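Local coordinates for yersinopine synthase (Yersinia pestis, PDB 6C4M), which catalyses the NADPH-dependent reductive condensation of pyruvate with a histidine-derived amino acid intermediate, the last step in making the metallophore yersinopine, at residues 36-41 with 47-52; 63-66 with 72-75. All coordinates share one frame; numbering follows the deposited sequence.

Interaction 1. Residues 36-41 with 47-52; sequences QLAVDI and ARLGLY
Asp40 OD1 is gripped by Arg236, in a salt bridge, by His237 NE2 and, weakly, by Gln36 NE2; Asp40 lies on a different flank of helix 32-44 from Ala38 and Ile41, which face Leu49 and Ala47. Gln36 NE2 makes weak hydrogen bonds to both carboxylate oxygens of Asp40, one turn further along, at 3.1 Å to OD1 and 3.2 Å to OD2. Tyr169 OH also bonds OD2, so this charge on the helix has partners at both oxygens.

Across the contact everything is apolar in its side chains. Leu49 spreads its two methyls over the helix: CD1 lies 3.7 Å from Ala38 O and 4.2 Å from Ala38 CB, whereas CD2 reaches Ile41 CG2 at 4.0 Å. A chi1 of -62° sets Ile41 CG2 anti to the backbone N, and this branch meets Leu49 and, more loosely, Ala47 CB at 4.5 Å.

Helix 32-44 is the connection of a beta-alpha-beta crossover between the parallel, neighbouring strands 25-28 and 49-52 of a Rossmann-type fold; the turn entering the helix and the residues just after the second strand both bind NADP(+). Ala38 also rests on Ile27 of strand 25-28, and Val89 of strand 87-90 touches both Ala38 and Leu49, lying beside the seam where the helix meets strand 49-52.

Interaction 2. Residues 63-66 with 72-75; sequences KQYL and LYLQ
Helix 57-68 and strand 71-76 follow each other through a short turn, and their segments 63-66 and 72-75 come nearest at Leu66 and Leu72, whose CA atoms are 8.5 Å apart. Two side-chain pairs span the gap. On the buried side, the leucines touch by one methyl each, Leu66 CD2 lying 4.1 Å from Leu72 CD2.

On the more exposed side, a chi1 of 162° swings the Tyr65 ring out from the helix toward the strand. Its hydroxyl arrives at the edge of the Tyr73 ring and in that ring's plane, with Tyr65 OH 3.3 Å from Tyr73 CE2 and 4.0 Å from CD2. The two side chains cross at about a right angle. This is an oxygen against an aromatic edge, not a hydrogen bond; Tyr65 OH is hydrogen-bonded to the backbone O of Thr71, just before the strand segment.

Helix 57-68 starts inside the NADP(+)-binding run Asn53-Lys58 of this Rossmann-type fold, and the contact joins it to strand 71-76. Tyr65 also stacks on Tyr202, and Leu66 packs on Tyr94 of strand 93-95. Strand 71-76 runs between strand 87-90, antiparallel to it, and strand 203-217, parallel to it, and Leu72 rests on Ile35 of helix 32-44.

How the interactions relate
Interaction 1 is a buried contact and interaction 2 only partly so, with Tyr73 at the surface. Both join a helix to the strand that follows it, and both strands belong to the same sheet; strand 49-52 of the first leads on to helix 57-68 of the second. Their centres are about 12 Å apart and they touch directly: Val39 CB, 4.0 Å from Leu74 CD2, brings helix 32-44 onto strand 71-76 as well as onto strand 49-52, while Leu51 CD2, 4.2 Å from Leu72 CD1, links the two strands. Across interaction 1 the side chains meet through aliphatic groups alone, whereas interaction 2 pairs a leucine contact inside with tyrosines toward solvent.

Interaction 1. Residues 36-41 with 47-52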
loop_
_atom_site.group_PDB
_atom_site.type_symbol
_atom_site.label_atom_id
_atom_site.label_comp_id
_atom_site.label_asym_id
_atom_site.label_seq_id
_atom_site.Cartn_x
_atom_site.Cartn_y
_atom_site.Cartn_z
ATOM N N GLN A 36 15.621 24.321 19.830
ATOM C CA GLN A 36 16.470 24.286 18.639
ATOM C C GLN A 36 16.713 25.693 18.111
ATOM O O GLN A 36 17.837 26.048 17.731
ATOM C CB GLN A 36 15.833 23.457 17.540
ATOM C CG GLN A 36 16.652 23.436 16.210
ATOM C CD GLN A 36 17.956 22.658 16.319
ATOM O OE1 GLN A 36 17.971 21.482 16.718
ATOM N NE2 GLN A 36 19.059 23.312 15.969
ATOM N N LEU A 37 15.632 26.467 17.990
ATOM C CA LEU A 37 15.721 27.836 17.505
ATOM C C LEU A 37 16.662 28.657 18.367
ATOM O O LEU A 37 17.515 29.381 17.850
ATOM C CB LEU A 37 14.332 28.467 17.492
ATOM C CG LEU A 37 14.191 29.938 17.109
ATOM C CD1 LEU A 37 14.627 30.183 15.679
ATOM C CD2 LEU A 37 12.734 30.339 17.321
ATOM N N ALA A 38 16.506 28.573 19.691
ATOM C CA ALA A 38 17.346 29.383 20.570
ATOM C C ALA A 38 18.819 29.060 20.385
ATOM O O ALA A 38 19.664 29.965 20.386
ATOM C CB ALA A 38 16.945 29.177 22.025
ATOM N N VAL A 39 19.148 27.772 20.239
ATOM C CA VAL A 39 20.538 27.389 19.996
ATOM C C VAL A 39 21.016 27.966 18.675
ATOM O O VAL A 39 22.121 28.514 18.582
ATOM C CB VAL A 39 20.669 25.855 20.030
ATOM C CG1 VAL A 39 21.996 25.397 19.426
ATOM C CG2 VAL A 39 20.532 25.362 21.453
ATOM N N ASP A 40 20.174 27.877 17.640
ATOM C CA ASP A 40 20.543 28.380 16.322
ATOM C C ASP A 40 20.798 29.888 16.337
ATOM O O ASP A 40 21.716 30.376 15.663
ATOM C CB ASP A 40 19.453 28.014 15.318
ATOM C CG ASP A 40 19.523 26.539 14.893
ATOM O OD1 ASP A 40 20.562 25.902 15.168
ATOM O OD2 ASP A 40 18.554 26.026 14.301
ATOM N N ILE A 41 20.010 30.646 17.109
ATOM C CA ILE A 41 20.236 32.087 17.184
ATOM C C ILE A 41 21.539 32.378 17.920
ATOM O O ILE A 41 22.359 33.187 17.472
ATOM C CB ILE A 41 19.044 32.785 17.863
ATOM C CG1 ILE A 41 17.778 32.577 17.030
ATOM C CG2 ILE A 41 19.338 34.289 18.029
ATOM C CD1 ILE A 41 16.527 33.067 17.689
ATOM N N ALA A 47 23.257 37.527 21.029
ATOM C CA ALA A 47 22.005 38.258 21.168
ATOM C C ALA A 47 21.357 37.923 22.504
ATOM O O ALA A 47 21.434 36.784 22.978
ATOM C CB ALA A 47 21.069 37.922 20.005
ATOM N N ARG A 48 20.751 38.924 23.130
ATOM C CA ARG A 48 19.976 38.651 24.325
ATOM C C ARG A 48 18.740 37.855 23.925
ATOM O O ARG A 48 18.112 38.133 22.899
ATOM C CB ARG A 48 19.588 39.947 25.032
ATOM C CG ARG A 48 19.002 39.716 26.430
ATOM C CD ARG A 48 18.945 40.983 27.256
ATOM N NE ARG A 48 17.888 41.867 26.768
ATOM C CZ ARG A 48 16.728 42.090 27.376
ATOM N NH1 ARG A 48 16.431 41.509 28.542
ATOM N NH2 ARG A 48 15.856 42.915 26.807
ATOM N N LEU A 49 18.426 36.823 24.701
ATOM C CA LEU A 49 17.343 35.905 24.360
ATOM C C LEU A 49 16.285 35.905 25.455
ATOM O O LEU A 49 16.590 35.646 26.626
ATOM C CB LEU A 49 17.872 34.482 24.141
ATOM C CG LEU A 49 18.590 34.227 22.824
ATOM C CD1 LEU A 49 19.082 32.772 22.772
ATOM C CD2 LEU A 49 17.678 34.515 21.647
ATOM N N GLY A 50 15.051 36.200 25.065
ATOM C CA GLY A 50 13.905 36.037 25.940
ATOM C C GLY A 50 13.033 34.868 25.520
ATOM O O GLY A 50 13.093 34.429 24.367
ATOM N N LEU A 51 12.224 34.358 26.448
ATOM C CA LEU A 51 11.403 33.182 26.205
ATOM C C LEU A 51 10.087 33.365 26.938
ATOM O O LEU A 51 10.092 33.769 28.097
ATOM C CB LEU A 51 12.109 31.909 26.688
ATOM C CG LEU A 51 11.482 30.567 26.331
ATOM C CD1 LEU A 51 11.390 30.421 24.829
ATOM C CD2 LEU A 51 12.311 29.437 26.920
ATOM N N TYR A 52 8.972 33.077 26.260
ATOM C CA TYR A 52 7.644 33.091 26.859
ATOM C C TYR A 52 7.040 31.696 26.761
ATOM O O TYR A 52 7.210 31.009 25.747
ATOM C CB TYR A 52 6.706 34.083 26.170
ATOM C CG TYR A 52 5.230 33.776 26.430
ATOM C CD1 TYR A 52 4.589 34.202 27.599
ATOM C CD2 TYR A 52 4.490 33.051 25.516
ATOM C CE1 TYR A 52 3.253 33.910 27.844
ATOM C CE2 TYR A 52 3.163 32.737 25.749
ATOM C CZ TYR A 52 2.548 33.188 26.909
ATOM O OH TYR A 52 1.249 32.879 27.138
#

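Interaction 2. Residues 63-66 with 72-75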
loop_
_atom_site.group_PDB
_atom_site.type_symbol
_atom_site.label_atom_id
_atom_site.label_comp_id
_atom_site.label_asym_id
_atom_site.label_seq_id
_atom_site.Cartn_x
_atom_site.Cartn_y
_atom_site.Cartn_z
ATOM N N LYS A 63 9.418 27.320 34.113
ATOM C CA LYS A 63 9.627 28.582 34.808
ATOM C C LYS A 63 10.451 28.364 36.065
ATOM O O LYS A 63 11.402 29.098 36.337
ATOM C CB LYS A 63 8.287 29.218 35.147
ATOM C CG LYS A 63 8.406 30.582 35.851
ATOM C CD LYS A 63 7.019 31.110 36.234
ATOM C CE LYS A 63 7.048 32.594 36.600
ATOM N NZ LYS A 63 5.697 33.050 37.027
ATOM N N GLN A 64 10.089 27.351 36.852
ATOM C CA GLN A 64 10.843 27.037 38.061
ATOM C C GLN A 64 12.268 26.630 37.721
ATOM O O GLN A 64 13.229 27.127 38.317
ATOM C CB GLN A 64 10.143 25.916 38.830
ATOM C CG GLN A 64 8.799 26.307 39.386
ATOM C CD GLN A 64 8.065 25.136 40.007
ATOM O OE1 GLN A 64 8.513 23.982 39.928
ATOM N NE2 GLN A 64 6.920 25.419 40.603
ATOM N N TYR A 65 12.424 25.700 36.779
ATOM C CA TYR A 65 13.760 25.249 36.426
ATOM C C TYR A 65 14.657 26.422 36.029
ATOM O O TYR A 65 15.805 26.517 36.472
ATOM C CB TYR A 65 13.682 24.226 35.297
ATOM C CG TYR A 65 15.010 24.057 34.600
ATOM C CD1 TYR A 65 15.945 23.144 35.063
ATOM C CD2 TYR A 65 15.343 24.839 33.498
ATOM C CE1 TYR A 65 17.163 22.992 34.438
ATOM C CE2 TYR A 65 16.560 24.696 32.869
ATOM C CZ TYR A 65 17.465 23.766 33.343
ATOM O OH TYR A 65 18.680 23.627 32.715
ATOM N N LEU A 66 14.155 27.321 35.181
ATOM C CA LEU A 66 15.022 28.362 34.637
ATOM C C LEU A 66 15.412 29.378 35.687
ATOM O O LEU A 66 16.515 29.928 35.626
ATOM C CB LEU A 66 14.344 29.075 33.484
ATOM C CG LEU A 66 14.142 28.230 32.245
ATOM C CD1 LEU A 66 13.317 29.041 31.278
ATOM C CD2 LEU A 66 15.494 27.849 31.630
ATOM N N LEU A 72 18.998 25.952 28.413
ATOM C CA LEU A 72 18.337 24.917 27.643
ATOM C C LEU A 72 19.388 24.021 26.995
ATOM O O LEU A 72 20.513 24.451 26.727
ATOM C CB LEU A 72 17.441 25.531 26.569
ATOM C CG LEU A 72 16.463 26.576 27.087
ATOM C CD1 LEU A 72 15.736 27.215 25.917
ATOM C CD2 LEU A 72 15.505 25.909 28.052
ATOM N N TYR A 73 19.001 22.775 26.742
ATOM C CA TYR A 73 19.895 21.737 26.233
ATOM C C TYR A 73 19.304 21.095 24.988
ATOM O O TYR A 73 18.093 20.854 24.920
ATOM C CB TYR A 73 20.145 20.665 27.299
ATOM C CG TYR A 73 20.875 21.202 28.510
ATOM C CD1 TYR A 73 22.260 21.286 28.526
ATOM C CD2 TYR A 73 20.179 21.648 29.629
ATOM C CE1 TYR A 73 22.936 21.789 29.621
ATOM C CE2 TYR A 73 20.850 22.143 30.735
ATOM C CZ TYR A 73 22.232 22.210 30.722
ATOM O OH TYR A 73 22.915 22.709 31.810
ATOM N N LEU A 74 20.170 20.817 24.011
ATOM C CA LEU A 74 19.770 20.255 22.730
ATOM C C LEU A 74 20.777 19.198 22.297
ATOM O O LEU A 74 21.985 19.344 22.508
ATOM C CB LEU A 74 19.673 21.325 21.636
ATOM C CG LEU A 74 19.431 20.889 20.176
ATOM C CD1 LEU A 74 17.998 20.469 19.893
ATOM C CD2 LEU A 74 19.826 22.043 19.268
ATOM N N GLN A 75 20.269 18.149 21.661
ATOM C CA GLN A 75 21.106 17.114 21.070
ATOM C C GLN A 75 20.671 16.833 19.642
ATOM O O GLN A 75 19.475 16.783 19.338
ATOM C CB GLN A 75 21.064 15.815 21.882
ATOM C CG GLN A 75 21.635 15.963 23.284
ATOM C CD GLN A 75 21.965 14.632 23.923
ATOM O OE1 GLN A 75 23.002 14.484 24.575
ATOM N NE2 GLN A 75 21.087 13.651 23.738
#